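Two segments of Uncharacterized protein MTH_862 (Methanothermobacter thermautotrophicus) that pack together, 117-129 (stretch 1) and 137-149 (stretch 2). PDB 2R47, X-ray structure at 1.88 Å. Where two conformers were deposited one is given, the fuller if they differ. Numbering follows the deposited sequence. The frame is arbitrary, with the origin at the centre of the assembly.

Stretch 1, residues 117-129: GGELMGLCYMDMF
Stretch 2 (137-149) LLDFDCVINADID

The apolar centre lies on two faces of a parallel strand pair, the strand ending at Tyr125 beside the one beginning at Cys142, axes 6° apart and 4.7 Å at closest approach. On the face carrying Met121, Leu123 and Tyr125, Leu123 (t, p) sets CD1 3.5 Å from Ile144 CB, Met121 (m, t, p) brings CE within 4.0 Å of Ile144 CD1, and Tyr125 (m) places CD1 3.8 Å from Ala146 CB and 3.7 Å from Ile148 CG1. On the other face Gly122 leaves room for Phe140 (m), whose CD1 lies 3.5 Å from Gly122 N; a CB there would fall 2.7 Å from Phe129 CE2. The Phe129 and Phe140 rings meet obliquely, centroids 5.1 Å apart and planes at 45°.

Phi/psi values near -125/140 at Gly122 and Val143 show extended strands. Gly122 CA lies 4.5 Å from Val143 CA and Leu123 CA 4.9 Å from Ile144 CA, which with the hydrogen-bond ladder fixes a register pairing Met121 with Cys142 through Tyr125 with Ala146. The ladder runs Gly122 N to Cys142 O (3.1 Å), Ile144 N to Gly122 O (2.8 Å), Cys124 N to Ile144 O (3.0 Å), Ala146 N to Cys124 O (3.0 Å) and Met126 N to Ala146 O (2.9 Å).

Polar side chains secure both ends. Asp141 OD2 accepts Leu120 N at 2.9 Å, while Asp141 N donates to Leu120 O at 2.8 Å. Beyond Tyr125, a type I' turn to Met128 presents Asp127 N to Asn145 OD1 (2.7 Å, 151°).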

# COMPACT_ATOMS: atom_id res chain seq x y z
N GLY A 117 2.59 -16.10 -24.35
CA GLY A 117 1.98 -17.11 -23.48
C GLY A 117 1.83 -16.75 -22.00
O GLY A 117 1.37 -17.58 -21.20
N GLY A 118 2.22 -15.53 -21.62
CA GLY A 118 2.16 -15.12 -20.21
C GLY A 118 0.75 -14.69 -19.81
O GLY A 118 -0.15 -14.68 -20.64
N GLU A 119 0.53 -14.38 -18.53
CA GLU A 119 -0.80 -14.05 -18.03
C GLU A 119 -0.91 -12.54 -17.85
O GLU A 119 0.03 -11.93 -17.33
CB GLU A 119 -1.00 -14.76 -16.69
CG GLU A 119 -2.19 -14.31 -15.86
CD GLU A 119 -2.47 -15.23 -14.69
OE1 GLU A 119 -2.32 -16.46 -14.85
OE2 GLU A 119 -2.84 -14.75 -13.60
N LEU A 120 -2.05 -11.97 -18.25
CA LEU A 120 -2.32 -10.58 -18.00
C LEU A 120 -3.29 -10.51 -16.81
O LEU A 120 -4.37 -11.11 -16.84
CB LEU A 120 -2.95 -9.92 -19.23
CG LEU A 120 -3.27 -8.44 -19.08
CD1 LEU A 120 -1.89 -7.68 -18.82
CD2 LEU A 120 -4.13 -7.90 -20.29
N MET A 121 -2.91 -9.74 -15.80
CA MET A 121 -3.76 -9.55 -14.64
C MET A 121 -4.01 -8.08 -14.33
O MET A 121 -3.24 -7.21 -14.73
CB MET A 121 -3.11 -10.20 -13.41
CG MET A 121 -3.11 -11.70 -13.48
SD MET A 121 -2.52 -12.48 -11.95
CE MET A 121 -3.20 -11.36 -10.67
N GLY A 122 -5.10 -7.83 -13.61
CA GLY A 122 -5.34 -6.54 -13.01
C GLY A 122 -5.57 -6.62 -11.52
O GLY A 122 -6.26 -7.53 -11.01
N LEU A 123 -5.06 -5.65 -10.81
CA LEU A 123 -5.28 -5.59 -9.39
C LEU A 123 -5.79 -4.18 -9.17
O LEU A 123 -5.09 -3.22 -9.50
CB LEU A 123 -3.93 -5.79 -8.70
CG LEU A 123 -3.76 -6.32 -7.31
CD1 LEU A 123 -4.35 -7.72 -7.23
CD2 LEU A 123 -2.21 -6.37 -7.05
N CYS A 124 -7.02 -4.01 -8.70
CA CYS A 124 -7.54 -2.66 -8.55
C CYS A 124 -8.48 -2.55 -7.34
O CYS A 124 -8.75 -3.53 -6.66
CB CYS A 124 -8.27 -2.22 -9.85
SG CYS A 124 -9.71 -3.23 -10.27
N TYR A 125 -8.93 -1.32 -7.08
CA TYR A 125 -9.86 -1.06 -6.02
C TYR A 125 -11.10 -0.43 -6.63
O TYR A 125 -11.02 0.27 -7.64
CB TYR A 125 -9.26 -0.14 -4.95
CG TYR A 125 -8.13 -0.82 -4.21
CD1 TYR A 125 -8.34 -1.47 -2.98
CD2 TYR A 125 -6.85 -0.88 -4.79
CE1 TYR A 125 -7.27 -2.11 -2.32
CE2 TYR A 125 -5.80 -1.56 -4.16
CZ TYR A 125 -6.01 -2.17 -2.94
OH TYR A 125 -4.91 -2.81 -2.38
N MET A 126 -12.24 -0.65 -5.96
CA MET A 126 -13.51 -0.01 -6.30
C MET A 126 -13.91 -0.27 -7.75
O MET A 126 -14.50 0.61 -8.40
CB MET A 126 -13.46 1.51 -6.01
CG MET A 126 -12.96 1.83 -4.59
SD MET A 126 -13.80 0.98 -3.25
CE MET A 126 -15.35 1.91 -3.23
N ASP A 127 -13.53 -1.45 -8.28
CA ASP A 127 -13.96 -1.92 -9.61
C ASP A 127 -13.44 -1.03 -10.75
O ASP A 127 -14.11 -0.85 -11.77
CB ASP A 127 -15.48 -2.02 -9.68
CG ASP A 127 -15.97 -3.19 -10.51
OD1 ASP A 127 -15.16 -4.07 -10.92
OD2 ASP A 127 -17.20 -3.21 -10.75
N MET A 128 -12.25 -0.47 -10.56
CA MET A 128 -11.76 0.55 -11.47
C MET A 128 -11.69 0.05 -12.90
O MET A 128 -12.08 0.78 -13.82
CB MET A 128 -10.35 1.02 -11.03
CG MET A 128 -9.94 2.38 -11.56
SD MET A 128 -10.93 3.75 -10.87
CE MET A 128 -10.65 3.51 -9.10
N PHE A 129 -11.16 -1.15 -13.12
CA PHE A 129 -11.01 -1.59 -14.50
C PHE A 129 -12.34 -1.80 -15.23
O PHE A 129 -12.49 -1.41 -16.40
CB PHE A 129 -10.18 -2.85 -14.59
CG PHE A 129 -8.73 -2.62 -14.31
CD1 PHE A 129 -8.04 -1.66 -15.01
CD2 PHE A 129 -8.07 -3.40 -13.38
CE1 PHE A 129 -6.63 -1.46 -14.78
CE2 PHE A 129 -6.69 -3.21 -13.14
CZ PHE A 129 -6.00 -2.23 -13.84
N LEU A 137 -11.83 -3.79 -23.52
CA LEU A 137 -10.72 -3.26 -24.30
C LEU A 137 -9.49 -4.13 -24.21
O LEU A 137 -8.68 -4.11 -25.12
CB LEU A 137 -10.34 -1.83 -23.88
CG LEU A 137 -11.47 -0.77 -23.87
CD1 LEU A 137 -10.85 0.54 -23.56
CD2 LEU A 137 -12.18 -0.71 -25.17
N LEU A 138 -9.34 -4.85 -23.08
CA LEU A 138 -8.16 -5.74 -22.82
C LEU A 138 -8.63 -7.18 -22.55
O LEU A 138 -9.74 -7.38 -22.14
CB LEU A 138 -7.37 -5.26 -21.59
CG LEU A 138 -6.75 -3.88 -21.59
CD1 LEU A 138 -6.00 -3.57 -20.30
CD2 LEU A 138 -5.82 -3.74 -22.80
N ASP A 139 -7.78 -8.17 -22.77
CA ASP A 139 -8.13 -9.56 -22.49
C ASP A 139 -7.45 -9.97 -21.17
O ASP A 139 -6.36 -10.59 -21.19
CB ASP A 139 -7.66 -10.45 -23.65
CG ASP A 139 -7.95 -11.93 -23.43
OD1 ASP A 139 -8.86 -12.26 -22.66
OD2 ASP A 139 -7.27 -12.77 -24.04
N PHE A 140 -8.04 -9.58 -20.04
CA PHE A 140 -7.49 -10.00 -18.73
C PHE A 140 -7.67 -11.51 -18.51
O PHE A 140 -8.77 -12.05 -18.75
CB PHE A 140 -8.18 -9.27 -17.56
CG PHE A 140 -7.76 -7.86 -17.40
CD1 PHE A 140 -6.51 -7.56 -16.85
CD2 PHE A 140 -8.65 -6.82 -17.69
CE1 PHE A 140 -6.11 -6.20 -16.64
CE2 PHE A 140 -8.29 -5.49 -17.49
CZ PHE A 140 -7.01 -5.17 -16.97
N ASP A 141 -6.62 -12.18 -18.02
CA ASP A 141 -6.78 -13.54 -17.54
C ASP A 141 -7.35 -13.62 -16.14
O ASP A 141 -8.08 -14.55 -15.81
CB ASP A 141 -5.45 -14.32 -17.62
CG ASP A 141 -4.96 -14.44 -19.05
OD1 ASP A 141 -5.65 -15.09 -19.87
OD2 ASP A 141 -3.92 -13.86 -19.38
N CYS A 142 -7.03 -12.64 -15.29
CA CYS A 142 -7.54 -12.69 -13.92
C CYS A 142 -7.55 -11.25 -13.41
O CYS A 142 -6.61 -10.51 -13.68
CB CYS A 142 -6.61 -13.56 -13.00
SG CYS A 142 -6.94 -13.49 -11.19
N VAL A 143 -8.58 -10.86 -12.66
CA VAL A 143 -8.59 -9.53 -12.05
C VAL A 143 -8.90 -9.77 -10.58
O VAL A 143 -9.76 -10.57 -10.25
CB VAL A 143 -9.67 -8.55 -12.70
CG1 VAL A 143 -9.90 -7.30 -11.78
CG2 VAL A 143 -9.19 -8.11 -14.10
N ILE A 144 -8.20 -9.08 -9.69
CA ILE A 144 -8.53 -9.10 -8.29
C ILE A 144 -8.93 -7.68 -7.94
O ILE A 144 -8.16 -6.75 -8.16
CB ILE A 144 -7.30 -9.53 -7.45
CG1 ILE A 144 -6.95 -11.00 -7.77
CG2 ILE A 144 -7.65 -9.40 -5.94
CD1 ILE A 144 -5.53 -11.40 -7.39
N ASN A 145 -10.17 -7.51 -7.49
CA ASN A 145 -10.73 -6.20 -7.18
C ASN A 145 -11.08 -6.12 -5.71
O ASN A 145 -11.72 -7.04 -5.19
CB ASN A 145 -11.99 -5.95 -8.02
CG ASN A 145 -12.67 -4.64 -7.63
OD1 ASN A 145 -12.02 -3.61 -7.52
ND2 ASN A 145 -13.98 -4.69 -7.40
N ALA A 146 -10.70 -5.06 -5.01
CA ALA A 146 -11.12 -4.95 -3.60
C ALA A 146 -11.90 -3.67 -3.35
O ALA A 146 -11.62 -2.64 -3.99
CB ALA A 146 -9.88 -4.94 -2.69
N ASP A 147 -12.81 -3.68 -2.36
CA ASP A 147 -13.48 -2.46 -1.99
C ASP A 147 -13.04 -2.09 -0.60
O ASP A 147 -12.82 -2.97 0.22
CB ASP A 147 -15.01 -2.61 -1.99
CG ASP A 147 -15.58 -2.90 -3.37
OD1 ASP A 147 -14.96 -2.57 -4.38
OD2 ASP A 147 -16.64 -3.51 -3.45
N ILE A 148 -12.94 -0.80 -0.35
CA ILE A 148 -12.45 -0.28 0.92
C ILE A 148 -13.52 0.61 1.53
O ILE A 148 -14.10 1.45 0.84
CB ILE A 148 -11.21 0.66 0.69
CG1 ILE A 148 -10.08 -0.05 -0.04
CG2 ILE A 148 -10.73 1.33 2.03
CD1 ILE A 148 -9.65 -1.36 0.55
N ASP A 149 -13.78 0.42 2.81
CA ASP A 149 -14.56 1.37 3.58
C ASP A 149 -14.19 1.32 5.05
O ASP A 149 -13.61 0.33 5.54
CB ASP A 149 -16.07 1.24 3.30
CG ASP A 149 -16.71 0.11 4.01
OD1 ASP A 149 -16.00 -0.67 4.68
OD2 ASP A 149 -17.95 0.03 3.92